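Local coordinates for Rod shape determining protein RodA (Thermus thermophilus, PDB 6BAR) that probably polymerises lipid-linked disaccharide-pentapeptide units into peptidoglycan glycan strands, as a SEDS-family membrane glycosyltransferase needed for cell wall elongation, at residues A156-F161 / G180-A185; Q310-N314 / T325-P330. Residues are numbered along the deposited sequence.

Contact 1: A156-F161 / G180-A185; sequences ALVVLF and GLFALA
Two successive helices, 153-170 and 175-184, each overlapping a predicted transmembrane span of this SEDS-family protein, form an antiparallel helical hairpin, and residues 156-161 and 180-185 meet across it. Both segments are alpha-helical, with backbone bonds such as Leu160 N to Ala156 O and Leu184 N to Gly180 O (each 2.9 Å), until Ala185 leaves the helix at phi/psi -77/-1. The local axes run at 169° and approach to 10.0 Å; Leu160 and Leu181 are in register, their CA atoms 6.4 Å apart. No hydrogen bond crosses the interface; the side chains that meet are all apolar, and 354 Å² is buried.

Leucines supply most of the packing. Leu181 (chi1 t, chi2 p) contributes most area: its CD1 lies 3.7 Å from Leu157 CD2 and 3.9 Å from Leu160 CB. The CA-to-CB bond of Leu157 (m, t) points sideways to 180-185, yet CD2 comes to 3.9 Å from Ala185 CB and 4.2 Å from Leu184 CG. Leu184 (t, p) sends CD2 to 3.9 Å from Ala156 CB, and Leu148 of helix 131-148 touches both residues. Phe161 meets Leu181 at its ring edge, CD1 to CD2 3.7 Å, while its ring stacks with Phe309.

Side chains also press on the opposing backbone. Leu181 CD1 lies 3.6 Å from Leu157 O, and Leu160 (t, p) places CD2 3.7 Å from Gly180 C and 3.6 Å from Leu181 N.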
loop_
_atom_site.group_PDB
_atom_site.type_symbol
_atom_site.label_atom_id
_atom_site.label_comp_id
_atom_site.label_asym_id
_atom_site.label_seq_id
_atom_site.Cartn_x
_atom_site.Cartn_y
_atom_site.Cartn_z
ATOM N N ALA A 156 5.059 -2.893 9.408
ATOM C CA ALA A 156 4.254 -3.529 10.444
ATOM C C ALA A 156 3.039 -2.678 10.790
ATOM O O ALA A 156 1.931 -3.203 10.944
ATOM C CB ALA A 156 5.099 -3.797 11.687
ATOM N N LEU A 157 3.225 -1.359 10.900
ATOM C CA LEU A 157 2.100 -0.469 11.171
ATOM C C LEU A 157 1.082 -0.504 10.041
ATOM O O LEU A 157 -0.127 -0.570 10.291
ATOM C CB LEU A 157 2.589 0.961 11.390
ATOM C CG LEU A 157 3.276 1.231 12.721
ATOM C CD1 LEU A 157 3.654 2.694 12.809
ATOM C CD2 LEU A 157 2.375 0.834 13.873
ATOM N N VAL A 158 1.551 -0.443 8.791
ATOM C CA VAL A 158 0.638 -0.496 7.649
ATOM C C VAL A 158 -0.173 -1.781 7.678
ATOM O O VAL A 158 -1.403 -1.767 7.549
ATOM C CB VAL A 158 1.411 -0.361 6.328
ATOM C CG1 VAL A 158 0.457 -0.462 5.157
ATOM C CG2 VAL A 158 2.151 0.951 6.287
ATOM N N VAL A 159 0.510 -2.913 7.853
ATOM C CA VAL A 159 -0.162 -4.209 7.868
ATOM C C VAL A 159 -1.196 -4.265 8.985
ATOM O O VAL A 159 -2.363 -4.615 8.757
ATOM C CB VAL A 159 0.873 -5.340 8.001
ATOM C CG1 VAL A 159 0.187 -6.644 8.365
ATOM C CG2 VAL A 159 1.662 -5.484 6.707
ATOM N N LEU A 160 -0.781 -3.927 10.209
ATOM C CA LEU A 160 -1.684 -4.014 11.349
ATOM C C LEU A 160 -2.889 -3.104 11.167
ATOM O O LEU A 160 -4.023 -3.499 11.463
ATOM C CB LEU A 160 -0.937 -3.665 12.637
ATOM C CG LEU A 160 -1.647 -3.966 13.959
ATOM C CD1 LEU A 160 -2.214 -5.384 13.970
ATOM C CD2 LEU A 160 -0.694 -3.769 15.126
ATOM N N PHE A 161 -2.672 -1.887 10.667
ATOM C CA PHE A 161 -3.785 -0.973 10.488
ATOM C C PHE A 161 -4.726 -1.451 9.392
ATOM O O PHE A 161 -5.947 -1.290 9.507
ATOM C CB PHE A 161 -3.273 0.424 10.173
ATOM C CG PHE A 161 -4.362 1.390 9.897
ATOM C CD1 PHE A 161 -5.023 2.008 10.939
ATOM C CD2 PHE A 161 -4.757 1.653 8.596
ATOM C CE1 PHE A 161 -6.043 2.892 10.690
ATOM C CE2 PHE A 161 -5.775 2.533 8.338
ATOM C CZ PHE A 161 -6.423 3.156 9.385
ATOM N N GLY A 180 -2.757 -2.784 20.049
ATOM C CA GLY A 180 -1.500 -3.227 19.474
ATOM C C GLY A 180 -0.890 -2.212 18.530
ATOM O O GLY A 180 0.331 -2.027 18.514
ATOM N N LEU A 181 -1.729 -1.519 17.757
ATOM C CA LEU A 181 -1.231 -0.562 16.775
ATOM C C LEU A 181 -0.568 0.626 17.457
ATOM O O LEU A 181 0.570 0.989 17.134
ATOM C CB LEU A 181 -2.381 -0.096 15.880
ATOM C CG LEU A 181 -2.021 0.822 14.710
ATOM C CD1 LEU A 181 -1.267 0.051 13.639
ATOM C CD2 LEU A 181 -3.262 1.485 14.129
ATOM N N PHE A 182 -1.265 1.243 18.408
ATOM C CA PHE A 182 -0.699 2.388 19.107
ATOM C C PHE A 182 0.516 1.998 19.941
ATOM O O PHE A 182 1.469 2.781 20.040
ATOM C CB PHE A 182 -1.763 3.045 19.983
ATOM C CG PHE A 182 -1.236 4.155 20.826
ATOM C CD1 PHE A 182 -1.081 3.989 22.192
ATOM C CD2 PHE A 182 -0.867 5.358 20.250
ATOM C CE1 PHE A 182 -0.585 5.008 22.972
ATOM C CE2 PHE A 182 -0.373 6.383 21.022
ATOM C CZ PHE A 182 -0.231 6.208 22.388
ATOM N N ALA A 183 0.518 0.800 20.536
ATOM C CA ALA A 183 1.676 0.390 21.325
ATOM C C ALA A 183 2.895 0.166 20.442
ATOM O O ALA A 183 4.010 0.563 20.796
ATOM C CB ALA A 183 1.355 -0.875 22.119
ATOM N N LEU A 184 2.699 -0.475 19.291
ATOM C CA LEU A 184 3.792 -0.651 18.346
ATOM C C LEU A 184 4.271 0.687 17.797
ATOM O O LEU A 184 5.468 0.859 17.540
ATOM C CB LEU A 184 3.338 -1.578 17.222
ATOM C CG LEU A 184 4.367 -2.038 16.194
ATOM C CD1 LEU A 184 5.555 -2.669 16.892
ATOM C CD2 LEU A 184 3.722 -3.020 15.230
ATOM N N ALA A 185 3.357 1.648 17.634
ATOM C CA ALA A 185 3.686 2.979 17.133
ATOM C C ALA A 185 4.353 3.862 18.180
ATOM O O ALA A 185 4.681 5.012 17.877
ATOM C CB ALA A 185 2.423 3.671 16.610
#

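Contact 2: Q310-N314 / T325-P330; sequences QVVVN and TGLTLP
Helix 294-319 is lined along residues 310-314 by an irregular, largely extended segment, 325-330, of the loop that follows it, a loop packing back on its own helix through weak amide-to-carbonyl bonds. CA-CA distances are 6.3 Å for Gln310-Leu327 and 5.7 Å for Val311-Leu329; 406 Å² is buried.

Gln310 (chi1 m, chi2 t) and Asn314 (chi1 m) direct their amides to the loop. Thr328 O accepts weakly from Gln310 NE2 (3.1 Å) and Asn314 ND2 (3.4 Å), Leu327 O weakly from Asn314 ND2 (3.4 Å). Asn314 OD1 lies 2.8 Å from Leu327 O, two acceptors without a hydrogen bond. The better-angled bond of Asn314 ND2 (147°) turns back to Gln310 O, a short 2.5 Å; Asn314 N also reaches that carbonyl (3.0 Å). Thr328 OG1 pairs with Ser338 OG, Pro330 O with Tyr277 OH.

Apolar contacts include Val313 CG1-Leu327 CD1 (3.8 Å) and Val311 CG2-Pro330 CG (3.9 Å). Helix 153-170 touches Gln310 and Leu327 through Val158, whereas Tyr277 of helix 266-288 packs on Val311 and Leu329.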
loop_
_atom_site.group_PDB
_atom_site.type_symbol
_atom_site.label_atom_id
_atom_site.label_comp_id
_atom_site.label_asym_id
_atom_site.label_seq_id
_atom_site.Cartn_x
_atom_site.Cartn_y
_atom_site.Cartn_z
ATOM N N GLN A 310 -0.399 5.063 5.056
ATOM C CA GLN A 310 0.930 5.531 4.663
ATOM C C GLN A 310 0.932 7.038 4.433
ATOM O O GLN A 310 1.871 7.742 4.841
ATOM C CB GLN A 310 1.416 4.805 3.415
ATOM C CG GLN A 310 1.600 3.330 3.639
ATOM C CD GLN A 310 2.539 2.708 2.636
ATOM O OE1 GLN A 310 2.465 1.510 2.361
ATOM N NE2 GLN A 310 3.437 3.517 2.082
ATOM N N VAL A 311 -0.124 7.558 3.800
ATOM C CA VAL A 311 -0.186 9.003 3.557
ATOM C C VAL A 311 -0.182 9.773 4.880
ATOM O O VAL A 311 0.579 10.737 5.064
ATOM C CB VAL A 311 -1.410 9.357 2.694
ATOM C CG1 VAL A 311 -1.564 10.864 2.597
ATOM C CG2 VAL A 311 -1.266 8.746 1.311
ATOM N N VAL A 312 -1.027 9.359 5.829
ATOM C CA VAL A 312 -1.095 10.113 7.078
ATOM C C VAL A 312 0.133 9.877 7.952
ATOM O O VAL A 312 0.437 10.708 8.815
ATOM C CB VAL A 312 -2.389 9.822 7.866
ATOM C CG1 VAL A 312 -3.611 10.259 7.062
ATOM C CG2 VAL A 312 -2.479 8.360 8.268
ATOM N N VAL A 313 0.865 8.779 7.745
ATOM C CA VAL A 313 2.141 8.593 8.433
ATOM C C VAL A 313 3.159 9.610 7.934
ATOM O O VAL A 313 3.885 10.233 8.721
ATOM C CB VAL A 313 2.651 7.153 8.249
ATOM C CG1 VAL A 313 4.167 7.093 8.422
ATOM C CG2 VAL A 313 1.971 6.219 9.234
ATOM N N ASN A 314 3.228 9.789 6.612
ATOM C CA ASN A 314 4.144 10.790 6.074
ATOM C C ASN A 314 3.751 12.206 6.493
ATOM O O ASN A 314 4.626 13.073 6.636
ATOM C CB ASN A 314 4.227 10.665 4.556
ATOM C CG ASN A 314 4.938 9.391 4.121
ATOM O OD1 ASN A 314 6.157 9.374 3.948
ATOM N ND2 ASN A 314 4.177 8.317 3.945
ATOM N N THR A 325 9.845 6.575 9.309
ATOM C CA THR A 325 9.839 5.186 8.880
ATOM C C THR A 325 10.152 5.123 7.392
ATOM O O THR A 325 10.179 6.142 6.698
ATOM C CB THR A 325 8.487 4.526 9.170
ATOM O OG1 THR A 325 7.429 5.437 8.841
ATOM C CG2 THR A 325 8.385 4.140 10.637
ATOM N N GLY A 326 10.380 3.910 6.898
ATOM C CA GLY A 326 10.700 3.736 5.494
ATOM C C GLY A 326 9.508 3.835 4.560
ATOM O O GLY A 326 9.604 3.446 3.393
ATOM N N LEU A 327 8.383 4.359 5.054
ATOM C CA LEU A 327 7.142 4.411 4.281
ATOM C C LEU A 327 7.142 5.636 3.377
ATOM O O LEU A 327 7.161 6.774 3.859
ATOM C CB LEU A 327 5.926 4.448 5.207
ATOM C CG LEU A 327 5.731 3.317 6.216
ATOM C CD1 LEU A 327 4.487 3.552 7.072
ATOM C CD2 LEU A 327 5.663 1.974 5.507
ATOM N N THR A 328 7.102 5.409 2.072
ATOM C CA THR A 328 7.048 6.515 1.133
ATOM C C THR A 328 5.605 6.957 0.918
ATOM O O THR A 328 4.647 6.288 1.315
ATOM C CB THR A 328 7.693 6.125 -0.195
ATOM O OG1 THR A 328 7.187 4.855 -0.619
ATOM C CG2 THR A 328 9.200 6.039 -0.036
ATOM N N LEU A 329 5.466 8.121 0.308
ATOM C CA LEU A 329 4.167 8.579 -0.141
ATOM C C LEU A 329 3.789 7.793 -1.389
ATOM O O LEU A 329 4.489 7.892 -2.403
ATOM C CB LEU A 329 4.207 10.067 -0.433
ATOM C CG LEU A 329 2.872 10.787 -0.352
ATOM C CD1 LEU A 329 2.253 10.552 1.012
ATOM C CD2 LEU A 329 3.100 12.259 -0.589
ATOM N N PRO A 330 2.721 6.997 -1.358
ATOM C CA PRO A 330 2.444 6.084 -2.477
ATOM C C PRO A 330 2.171 6.822 -3.785
ATOM O O PRO A 330 1.443 7.817 -3.818
ATOM C CB PRO A 330 1.213 5.302 -1.997
ATOM C CG PRO A 330 0.639 6.112 -0.860
ATOM C CD PRO A 330 1.804 6.793 -0.226
#

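How the contacts relate
Both contacts are partly buried, but contact 2 lies nearer the centre of the chain, its centre about 9 Å from it against 14 Å for contact 1. Their own centres are about 13 Å apart. Contact 1 joins two helices through apolar side chains, with no hydrogen bond across it; contact 2 joins a helix to a non-regular loop, whose backbone carbonyls take weak hydrogen bonds from helix amides in addition to the apolar packing. They share no segment but touch directly: Val158, turned away from 180-185, puts CG2 3.6 Å from Leu327 CD1 and 3.6 Å from Gln310 CG. Helix 153-170 thus packs against 180-185 on one face and against contact 2 on another.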